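Putative beta-glucosidase (Bifidobacterium adolescentis, PDB 5WAB) hydrolyses beta-glucosides as a family 3 glycoside hydrolase and probably also releases terminal arabinopyranosyl groups from ginsenosides. Local coordinates at residues V102-I112 against V148-N159; K113-C121 against G418-I426. One frame throughout, in Å; residues are numbered along the deposited sequence.

Contact 1 (V102-I112 against V148-N159)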
loop_
_atom_site.group_PDB
_atom_site.type_symbol
_atom_site.label_atom_id
_atom_site.label_comp_id
_atom_site.label_asym_id
_atom_site.label_seq_id
_atom_site.Cartn_x
_atom_site.Cartn_y
_atom_site.Cartn_z
ATOM N N VAL A 102 8.505 11.617 -19.522
ATOM C CA VAL A 102 7.601 10.521 -19.174
ATOM C C VAL A 102 6.273 11.127 -18.744
ATOM O O VAL A 102 6.205 11.821 -17.722
ATOM C CB VAL A 102 8.181 9.636 -18.059
ATOM C CG1 VAL A 102 7.149 8.610 -17.620
ATOM C CG2 VAL A 102 9.454 8.949 -18.519
ATOM N N ALA A 103 5.207 10.836 -19.497
ATOM C CA ALA A 103 3.921 11.479 -19.233
ATOM C C ALA A 103 3.119 10.772 -18.150
ATOM O O ALA A 103 2.334 11.422 -17.449
ATOM C CB ALA A 103 3.085 11.561 -20.512
ATOM N N VAL A 104 3.266 9.459 -18.015
ATOM C CA VAL A 104 2.545 8.691 -17.007
ATOM C C VAL A 104 3.532 7.765 -16.315
ATOM O O VAL A 104 4.299 7.062 -16.981
ATOM C CB VAL A 104 1.387 7.879 -17.616
ATOM C CG1 VAL A 104 0.596 7.186 -16.526
ATOM C CG2 VAL A 104 0.491 8.765 -18.468
ATOM N N ILE A 105 3.524 7.776 -14.984
ATOM C CA ILE A 105 4.318 6.850 -14.185
ATOM C C ILE A 105 3.375 5.795 -13.622
ATOM O O ILE A 105 2.317 6.126 -13.074
ATOM C CB ILE A 105 5.092 7.596 -13.080
ATOM C CG1 ILE A 105 6.021 6.649 -12.324
ATOM C CG2 ILE A 105 4.156 8.345 -12.129
ATOM C CD1 ILE A 105 7.101 7.372 -11.564
ATOM N N LEU A 106 3.742 4.521 -13.781
ATOM C CA LEU A 106 2.801 3.408 -13.602
ATOM C C LEU A 106 2.733 3.001 -12.132
ATOM O O LEU A 106 3.302 2.001 -11.694
ATOM C CB LEU A 106 3.192 2.236 -14.494
ATOM C CG LEU A 106 3.185 2.547 -15.990
ATOM C CD1 LEU A 106 3.624 1.343 -16.815
ATOM C CD2 LEU A 106 1.805 3.026 -16.418
ATOM N N GLY A 107 1.983 3.778 -11.369
ATOM C CA GLY A 107 1.773 3.510 -9.970
ATOM C C GLY A 107 0.809 4.525 -9.403
ATOM O O GLY A 107 0.354 5.432 -10.107
ATOM N N PRO A 108 0.459 4.388 -8.118
ATOM C CA PRO A 108 0.917 3.323 -7.224
ATOM C C PRO A 108 0.001 2.094 -7.249
ATOM O O PRO A 108 -1.085 2.137 -7.834
ATOM C CB PRO A 108 0.884 3.999 -5.855
ATOM C CG PRO A 108 -0.302 4.935 -5.957
ATOM C CD PRO A 108 -0.361 5.388 -7.405
ATOM N N GLY A 109 0.454 1.003 -6.625
ATOM C CA GLY A 109 -0.347 -0.199 -6.489
ATOM C C GLY A 109 -1.003 -0.213 -5.121
ATOM O O GLY A 109 -0.348 0.040 -4.110
ATOM N N VAL A 110 -2.313 -0.457 -5.106
ATOM C CA VAL A 110 -3.093 -0.359 -3.878
ATOM C C VAL A 110 -3.849 -1.655 -3.581
ATOM O O VAL A 110 -4.792 -1.652 -2.798
ATOM C CB VAL A 110 -4.052 0.851 -3.910
ATOM C CG1 VAL A 110 -3.280 2.137 -4.026
ATOM C CG2 VAL A 110 -5.054 0.739 -5.053
ATOM N N ASN A 111 -3.441 -2.770 -4.184
ATOM C CA ASN A 111 -4.115 -4.034 -3.917
ATOM C C ASN A 111 -3.998 -4.416 -2.446
ATOM O O ASN A 111 -2.967 -4.199 -1.804
ATOM C CB ASN A 111 -3.544 -5.152 -4.786
ATOM C CG ASN A 111 -3.779 -4.924 -6.263
ATOM O OD1 ASN A 111 -2.841 -4.711 -7.026
ATOM N ND2 ASN A 111 -5.037 -4.968 -6.672
ATOM N N ILE A 112 -5.089 -4.958 -1.907
ATOM C CA ILE A 112 -5.122 -5.386 -0.517
ATOM C C ILE A 112 -4.178 -6.562 -0.319
ATOM O O ILE A 112 -4.146 -7.499 -1.128
ATOM C CB ILE A 112 -6.558 -5.748 -0.113
ATOM C CG1 ILE A 112 -7.448 -4.506 -0.167
ATOM C CG2 ILE A 112 -6.590 -6.387 1.262
ATOM C CD1 ILE A 112 -6.968 -3.377 0.722
ATOM N N VAL A 148 1.970 15.516 -14.374
ATOM C CA VAL A 148 2.338 14.189 -14.869
ATOM C C VAL A 148 1.299 13.181 -14.398
ATOM O O VAL A 148 0.818 13.262 -13.265
ATOM C CB VAL A 148 3.744 13.782 -14.388
ATOM C CG1 VAL A 148 4.136 12.436 -14.962
ATOM C CG2 VAL A 148 4.760 14.845 -14.758
ATOM N N GLY A 149 0.942 12.238 -15.272
ATOM C CA GLY A 149 -0.071 11.267 -14.921
ATOM C C GLY A 149 0.466 10.107 -14.098
ATOM O O GLY A 149 1.649 9.779 -14.127
ATOM N N THR A 150 -0.436 9.481 -13.348
ATOM C CA THR A 150 -0.171 8.253 -12.606
ATOM C C THR A 150 -1.041 7.138 -13.165
ATOM O O THR A 150 -1.837 7.343 -14.081
ATOM C CB THR A 150 -0.440 8.415 -11.106
ATOM O OG1 THR A 150 -1.838 8.629 -10.889
ATOM C CG2 THR A 150 0.336 9.574 -10.543
ATOM N N SER A 151 -0.899 5.948 -12.585
ATOM C CA SER A 151 -1.683 4.784 -13.002
ATOM C C SER A 151 -2.026 3.954 -11.759
ATOM O O SER A 151 -1.268 3.066 -11.358
ATOM C CB SER A 151 -0.921 3.976 -14.045
ATOM O OG SER A 151 -1.770 3.057 -14.705
ATOM N N LEU A 152 -3.164 4.269 -11.139
ATOM C CA LEU A 152 -3.694 3.453 -10.054
ATOM C C LEU A 152 -3.803 2.010 -10.519
ATOM O O LEU A 152 -4.536 1.712 -11.463
ATOM C CB LEU A 152 -5.060 3.993 -9.629
ATOM C CG LEU A 152 -5.636 3.519 -8.298
ATOM C CD1 LEU A 152 -4.660 3.824 -7.176
ATOM C CD2 LEU A 152 -6.980 4.193 -8.051
ATOM N N LYS A 153 -3.053 1.117 -9.876
ATOM C CA LYS A 153 -2.608 -0.114 -10.518
ATOM C C LYS A 153 -3.338 -1.351 -10.012
ATOM O O LYS A 153 -3.511 -1.541 -8.800
ATOM C CB LYS A 153 -1.096 -0.288 -10.330
ATOM C CG LYS A 153 -0.379 -0.617 -11.620
ATOM C CD LYS A 153 1.123 -0.396 -11.515
ATOM C CE LYS A 153 1.788 -1.344 -10.555
ATOM N NZ LYS A 153 3.266 -1.227 -10.671
ATOM N N HIS A 154 -3.734 -2.192 -10.978
ATOM C CA HIS A 154 -4.261 -3.550 -10.826
ATOM C C HIS A 154 -5.656 -3.562 -10.226
ATOM O O HIS A 154 -5.891 -4.140 -9.162
ATOM C CB HIS A 154 -3.301 -4.413 -10.018
ATOM C CG HIS A 154 -1.892 -4.334 -10.503
ATOM N ND1 HIS A 154 -0.807 -4.484 -9.668
ATOM C CD2 HIS A 154 -1.389 -4.098 -11.738
ATOM C CE1 HIS A 154 0.305 -4.354 -10.370
ATOM N NE2 HIS A 154 -0.020 -4.115 -11.628
ATOM N N PHE A 155 -6.589 -2.983 -10.961
ATOM C CA PHE A 155 -7.990 -2.886 -10.577
ATOM C C PHE A 155 -8.743 -4.041 -11.241
ATOM O O PHE A 155 -8.894 -4.062 -12.465
ATOM C CB PHE A 155 -8.521 -1.519 -11.008
ATOM C CG PHE A 155 -9.944 -1.241 -10.621
ATOM C CD1 PHE A 155 -10.303 -1.092 -9.291
ATOM C CD2 PHE A 155 -10.908 -1.047 -11.598
ATOM C CE1 PHE A 155 -11.610 -0.810 -8.940
ATOM C CE2 PHE A 155 -12.215 -0.758 -11.253
ATOM C CZ PHE A 155 -12.567 -0.638 -9.927
ATOM N N ALA A 156 -9.190 -5.017 -10.450
ATOM C CA ALA A 156 -8.983 -5.059 -9.004
ATOM C C ALA A 156 -8.743 -6.487 -8.524
ATOM O O ALA A 156 -8.771 -7.439 -9.318
ATOM C CB ALA A 156 -10.182 -4.463 -8.274
ATOM N N ALA A 157 -8.500 -6.614 -7.215
ATOM C CA ALA A 157 -8.401 -7.906 -6.529
ATOM C C ALA A 157 -7.262 -8.757 -7.087
ATOM O O ALA A 157 -7.427 -9.946 -7.375
ATOM C CB ALA A 157 -9.732 -8.657 -6.590
ATOM N N ASN A 158 -6.091 -8.131 -7.233
ATOM C CA ASN A 158 -4.871 -8.813 -7.660
ATOM C C ASN A 158 -4.002 -9.007 -6.417
ATOM O O ASN A 158 -3.069 -8.252 -6.150
ATOM C CB ASN A 158 -4.149 -8.000 -8.735
ATOM C CG ASN A 158 -2.944 -8.727 -9.320
ATOM O OD1 ASN A 158 -2.680 -9.887 -8.998
ATOM N ND2 ASN A 158 -2.169 -8.018 -10.128
ATOM N N ASN A 159 -4.302 -10.064 -5.664
ATOM C CA ASN A 159 -3.750 -10.265 -4.326
ATOM C C ASN A 159 -2.771 -11.433 -4.246
ATOM O O ASN A 159 -2.357 -11.806 -3.143
ATOM C CB ASN A 159 -4.890 -10.461 -3.329
ATOM C CG ASN A 159 -6.026 -9.477 -3.551
ATOM O OD1 ASN A 159 -7.104 -9.848 -4.027
ATOM N ND2 ASN A 159 -5.791 -8.212 -3.203
#
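Neighbouring parallel strands of the TIM-barrel-type domain of family 3 enzymes meet here, and their C-terminal ends run into loops beside a bound glycerol that may mark a pocket. Ala103 O accepts Gly149 N at 2.7 Å, and Gly149 O receives Ile105 N. Gly149 suits its place, since a beta carbon would press on Val104 CG2. After an inverse gamma turn centred on Leu106, the carbonyl of the cis Gly107-Pro108 peptide takes Ser151 N, and Pro108 O takes Lys153 N. Lys153 CD lies 3.2 Å from Leu106 O; the bend at chi3 (66°) then turns CE and the amino group, which forms a salt bridge with Glu123. Asn111, its CG beside the backbone N (chi1 -64°), sets its amide nearly coplanar with the His154 imidazole. Asn111 ND2 gives a straight bond of 2.8 Å to His154 O, and Asn111 OD1 lies in plane at the ring edge, weakly bonded to His154 ND1 at 3.3 Å; Tyr124 OH is the stronger partner of ND1. A leucine in place of Asn111 would probably leave His154 O without this donor and cost the ring edge its weak acceptor. Farther on, Asn159 ND2 reaches a lone pair of Ile112 O at 2.7 Å, while Asn159 OD1 is hydrogen-bonded to Tyr520 OH. Strands 41-44 and 195-198 flank the pair in the sheet, and helix 129-144 packs on Pro108, Val110 and Thr150.

Contact 2 (K113-C121 against G418-I426)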
loop_
_atom_site.group_PDB
_atom_site.type_symbol
_atom_site.label_atom_id
_atom_site.label_comp_id
_atom_site.label_asym_id
_atom_site.label_seq_id
_atom_site.Cartn_x
_atom_site.Cartn_y
_atom_site.Cartn_z
ATOM N N LYS A 113 -3.388 -6.510 0.754
ATOM C CA LYS A 113 -2.544 -7.633 1.157
ATOM C C LYS A 113 -3.431 -8.626 1.901
ATOM O O LYS A 113 -3.496 -8.657 3.131
ATOM C CB LYS A 113 -1.378 -7.151 2.004
ATOM C CG LYS A 113 -0.570 -6.096 1.296
ATOM C CD LYS A 113 0.654 -5.652 2.063
ATOM C CE LYS A 113 1.260 -4.451 1.353
ATOM N NZ LYS A 113 2.528 -3.941 1.937
ATOM N N ARG A 114 -4.170 -9.417 1.118
ATOM C CA ARG A 114 -5.037 -10.441 1.688
ATOM C C ARG A 114 -4.234 -11.436 2.506
ATOM O O ARG A 114 -4.616 -11.793 3.626
ATOM C CB ARG A 114 -5.802 -11.149 0.574
ATOM C CG ARG A 114 -6.465 -12.454 0.979
ATOM C CD ARG A 114 -7.230 -13.022 -0.207
ATOM N NE ARG A 114 -8.024 -14.198 0.127
ATOM C CZ ARG A 114 -7.736 -15.427 -0.285
ATOM N NH1 ARG A 114 -6.680 -15.632 -1.057
ATOM N NH2 ARG A 114 -8.505 -16.449 0.065
ATOM N N ASN A 115 -3.107 -11.885 1.958
ATOM C CA ASN A 115 -2.223 -12.830 2.609
ATOM C C ASN A 115 -0.794 -12.307 2.500
ATOM O O ASN A 115 -0.357 -11.927 1.399
ATOM C CB ASN A 115 -2.350 -14.210 1.971
ATOM C CG ASN A 115 -1.531 -15.255 2.684
ATOM O OD1 ASN A 115 -0.304 -15.193 2.701
ATOM N ND2 ASN A 115 -2.207 -16.225 3.281
ATOM N N PRO A 116 -0.036 -12.277 3.601
ATOM C CA PRO A 116 1.310 -11.685 3.559
ATOM C C PRO A 116 2.282 -12.433 2.668
ATOM O O PRO A 116 3.368 -11.908 2.403
ATOM C CB PRO A 116 1.756 -11.727 5.027
ATOM C CG PRO A 116 0.972 -12.836 5.623
ATOM C CD PRO A 116 -0.357 -12.833 4.927
ATOM N N LEU A 117 1.939 -13.639 2.213
ATOM C CA LEU A 117 2.785 -14.384 1.289
ATOM C C LEU A 117 2.707 -13.862 -0.137
ATOM O O LEU A 117 3.461 -14.338 -0.993
ATOM C CB LEU A 117 2.409 -15.866 1.297
ATOM C CG LEU A 117 2.644 -16.659 2.582
ATOM C CD1 LEU A 117 2.175 -18.085 2.371
ATOM C CD2 LEU A 117 4.111 -16.625 3.006
ATOM N N GLY A 118 1.806 -12.925 -0.418
ATOM C CA GLY A 118 1.663 -12.378 -1.755
ATOM C C GLY A 118 2.948 -11.793 -2.305
ATOM O O GLY A 118 3.585 -10.960 -1.658
ATOM N N GLY A 119 3.332 -12.220 -3.508
ATOM C CA GLY A 119 4.626 -11.845 -4.054
ATOM C C GLY A 119 4.810 -10.355 -4.279
ATOM O O GLY A 119 5.939 -9.862 -4.259
ATOM N N ARG A 120 3.717 -9.617 -4.504
ATOM C CA ARG A 120 3.792 -8.182 -4.765
ATOM C C ARG A 120 3.522 -7.325 -3.528
ATOM O O ARG A 120 3.354 -6.109 -3.666
ATOM C CB ARG A 120 2.788 -7.787 -5.852
ATOM C CG ARG A 120 3.014 -8.400 -7.215
ATOM C CD ARG A 120 4.228 -7.853 -7.941
ATOM N NE ARG A 120 4.045 -6.499 -8.461
ATOM C CZ ARG A 120 3.275 -6.187 -9.502
ATOM N NH1 ARG A 120 2.584 -7.128 -10.140
ATOM N NH2 ARG A 120 3.194 -4.925 -9.908
ATOM N N CYS A 121 3.511 -7.913 -2.327
ATOM C CA CYS A 121 3.222 -7.132 -1.122
ATOM C C CYS A 121 4.198 -5.973 -0.928
ATOM O O CYS A 121 3.831 -4.953 -0.330
ATOM C CB CYS A 121 3.216 -8.039 0.114
ATOM S SG CYS A 121 1.684 -8.999 0.364
ATOM N N GLY A 418 7.532 -12.594 -9.423
ATOM C CA GLY A 418 6.537 -13.455 -10.027
ATOM C C GLY A 418 6.124 -14.650 -9.198
ATOM O O GLY A 418 5.407 -15.516 -9.710
ATOM N N PHE A 419 6.551 -14.730 -7.940
ATOM C CA PHE A 419 6.241 -15.861 -7.081
ATOM C C PHE A 419 5.714 -15.372 -5.741
ATOM O O PHE A 419 6.111 -14.316 -5.247
ATOM C CB PHE A 419 7.480 -16.736 -6.868
ATOM C CG PHE A 419 7.862 -17.535 -8.077
ATOM C CD1 PHE A 419 7.046 -18.561 -8.532
ATOM C CD2 PHE A 419 9.014 -17.236 -8.787
ATOM C CE1 PHE A 419 7.389 -19.294 -9.654
ATOM C CE2 PHE A 419 9.361 -17.963 -9.912
ATOM C CZ PHE A 419 8.547 -18.993 -10.347
ATOM N N ASP A 420 4.815 -16.153 -5.158
ATOM C CA ASP A 420 4.407 -15.955 -3.777
ATOM C C ASP A 420 5.345 -16.724 -2.856
ATOM O O ASP A 420 5.821 -17.810 -3.196
ATOM C CB ASP A 420 2.965 -16.422 -3.564
ATOM C CG ASP A 420 1.971 -15.681 -4.443
ATOM O OD1 ASP A 420 2.108 -14.448 -4.601
ATOM O OD2 ASP A 420 1.045 -16.334 -4.963
ATOM N N ARG A 421 5.603 -16.160 -1.678
ATOM C CA ARG A 421 6.389 -16.877 -0.684
ATOM C C ARG A 421 5.640 -18.120 -0.213
ATOM O O ARG A 421 4.416 -18.229 -0.324
ATOM C CB ARG A 421 6.708 -15.963 0.501
ATOM C CG ARG A 421 7.843 -14.995 0.235
ATOM C CD ARG A 421 7.723 -13.754 1.094
ATOM N NE ARG A 421 7.996 -13.974 2.505
ATOM C CZ ARG A 421 7.343 -13.358 3.486
ATOM N NH1 ARG A 421 6.360 -12.511 3.204
ATOM N NH2 ARG A 421 7.664 -13.600 4.749
ATOM N N GLU A 422 6.401 -19.082 0.296
ATOM C CA GLU A 422 5.829 -20.271 0.905
ATOM C C GLU A 422 6.081 -20.353 2.401
ATOM O O GLU A 422 5.567 -21.272 3.049
ATOM C CB GLU A 422 6.362 -21.532 0.207
ATOM C CG GLU A 422 5.798 -21.696 -1.198
ATOM C CD GLU A 422 6.306 -22.932 -1.902
ATOM O OE1 GLU A 422 7.291 -23.528 -1.421
ATOM O OE2 GLU A 422 5.711 -23.312 -2.930
ATOM N N THR A 423 6.865 -19.433 2.954
ATOM C CA THR A 423 7.102 -19.363 4.386
ATOM C C THR A 423 7.244 -17.904 4.783
ATOM O O THR A 423 7.641 -17.062 3.972
ATOM C CB THR A 423 8.360 -20.140 4.797
ATOM O OG1 THR A 423 8.551 -20.034 6.215
ATOM C CG2 THR A 423 9.583 -19.586 4.077
ATOM N N LEU A 424 6.924 -17.616 6.043
ATOM C CA LEU A 424 7.156 -16.290 6.599
ATOM C C LEU A 424 8.542 -16.152 7.216
ATOM O O LEU A 424 8.991 -15.023 7.443
ATOM C CB LEU A 424 6.082 -15.949 7.645
ATOM C CG LEU A 424 4.669 -15.725 7.103
ATOM C CD1 LEU A 424 3.677 -15.423 8.212
ATOM C CD2 LEU A 424 4.682 -14.607 6.074
ATOM N N ASP A 425 9.239 -17.264 7.445
ATOM C CA ASP A 425 10.483 -17.254 8.201
ATOM C C ASP A 425 11.620 -16.625 7.400
ATOM O O ASP A 425 11.649 -16.674 6.167
ATOM C CB ASP A 425 10.864 -18.682 8.608
ATOM C CG ASP A 425 9.771 -19.384 9.405
ATOM O OD1 ASP A 425 9.010 -18.698 10.114
ATOM O OD2 ASP A 425 9.663 -20.626 9.321
ATOM N N ILE A 426 12.553 -16.009 8.122
ATOM C CA ILE A 426 13.830 -15.560 7.565
ATOM C C ILE A 426 14.725 -16.785 7.418
ATOM O O ILE A 426 14.405 -17.838 7.985
ATOM C CB ILE A 426 14.476 -14.483 8.448
ATOM C CG1 ILE A 426 14.954 -15.096 9.768
ATOM C CG2 ILE A 426 13.498 -13.332 8.668
ATOM C CD1 ILE A 426 15.721 -14.137 10.650
#
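Two hydrogen bonds join Leu117 and Gly119 to the chain at Asp420 and Arg421. Leu117 O accepts Arg421 N at 2.9 Å, and Gly119 N points to Asp420 OD1 at 2.8 Å, using the anti lone pair of that oxygen. The carboxylate is gripped further by Thr162 at OD2 and by the backbone N of Glu161 at OD1, so a short acidic side chain suits the spot. Gly119 CA makes a CA-H...O contact of 3.1 Å with Phe419 O; a beta carbon there would clash with that carbonyl. These are loops of two different domains, the N-terminal barrel-type domain and the C-terminal domain of family 3 enzymes, meeting across their interface. The barrel loop keeps its shape through an Asx turn, Asn115 OD1 accepting Leu117 N, inside a type I turn from Asn115 to Gly118. Apolar packing centres on Leu117: with CG beside the backbone N (chi1 -66°), its CD2 meets Leu424 CD2 at 3.7 Å and also touches Arg421 CB, the Leu117 and Arg421 side chains crossing at about a right angle. Pro116 CG adds a looser touch to Leu424 CD2 at 4.1 Å. The Arg421 guanidinium is held by Val453 O, with a weak in-plane bond from NH2 to Leu424 O.

Overall arrangement
Segment 113-121 continues directly from 102-112, so one chain passes from the barrel strand of contact 1 to the domain interface of contact 2; the contact centres lie about 20 Å apart. Arg120 connects them: its NH2 comes 3.0 Å from His154 CE1 and 3.8 Å from Lys153 NZ. His154 NE2 and Arg120 NH2 are hydrogen-bonded to the same oxygen of a glycerol, probably from the crystallisation liquor, Arg120 as donor, and Lys153 bonds to it weakly. Glu123 pairs with both Lys153 and Arg120, which would partly offset their like charges. A second junction packs Asn159 CB on Arg114 CB at 4.1 Å; Tyr520 hydrogen-bonds Asn159 OD1 through its OH and makes a cation-pi contact with Arg114.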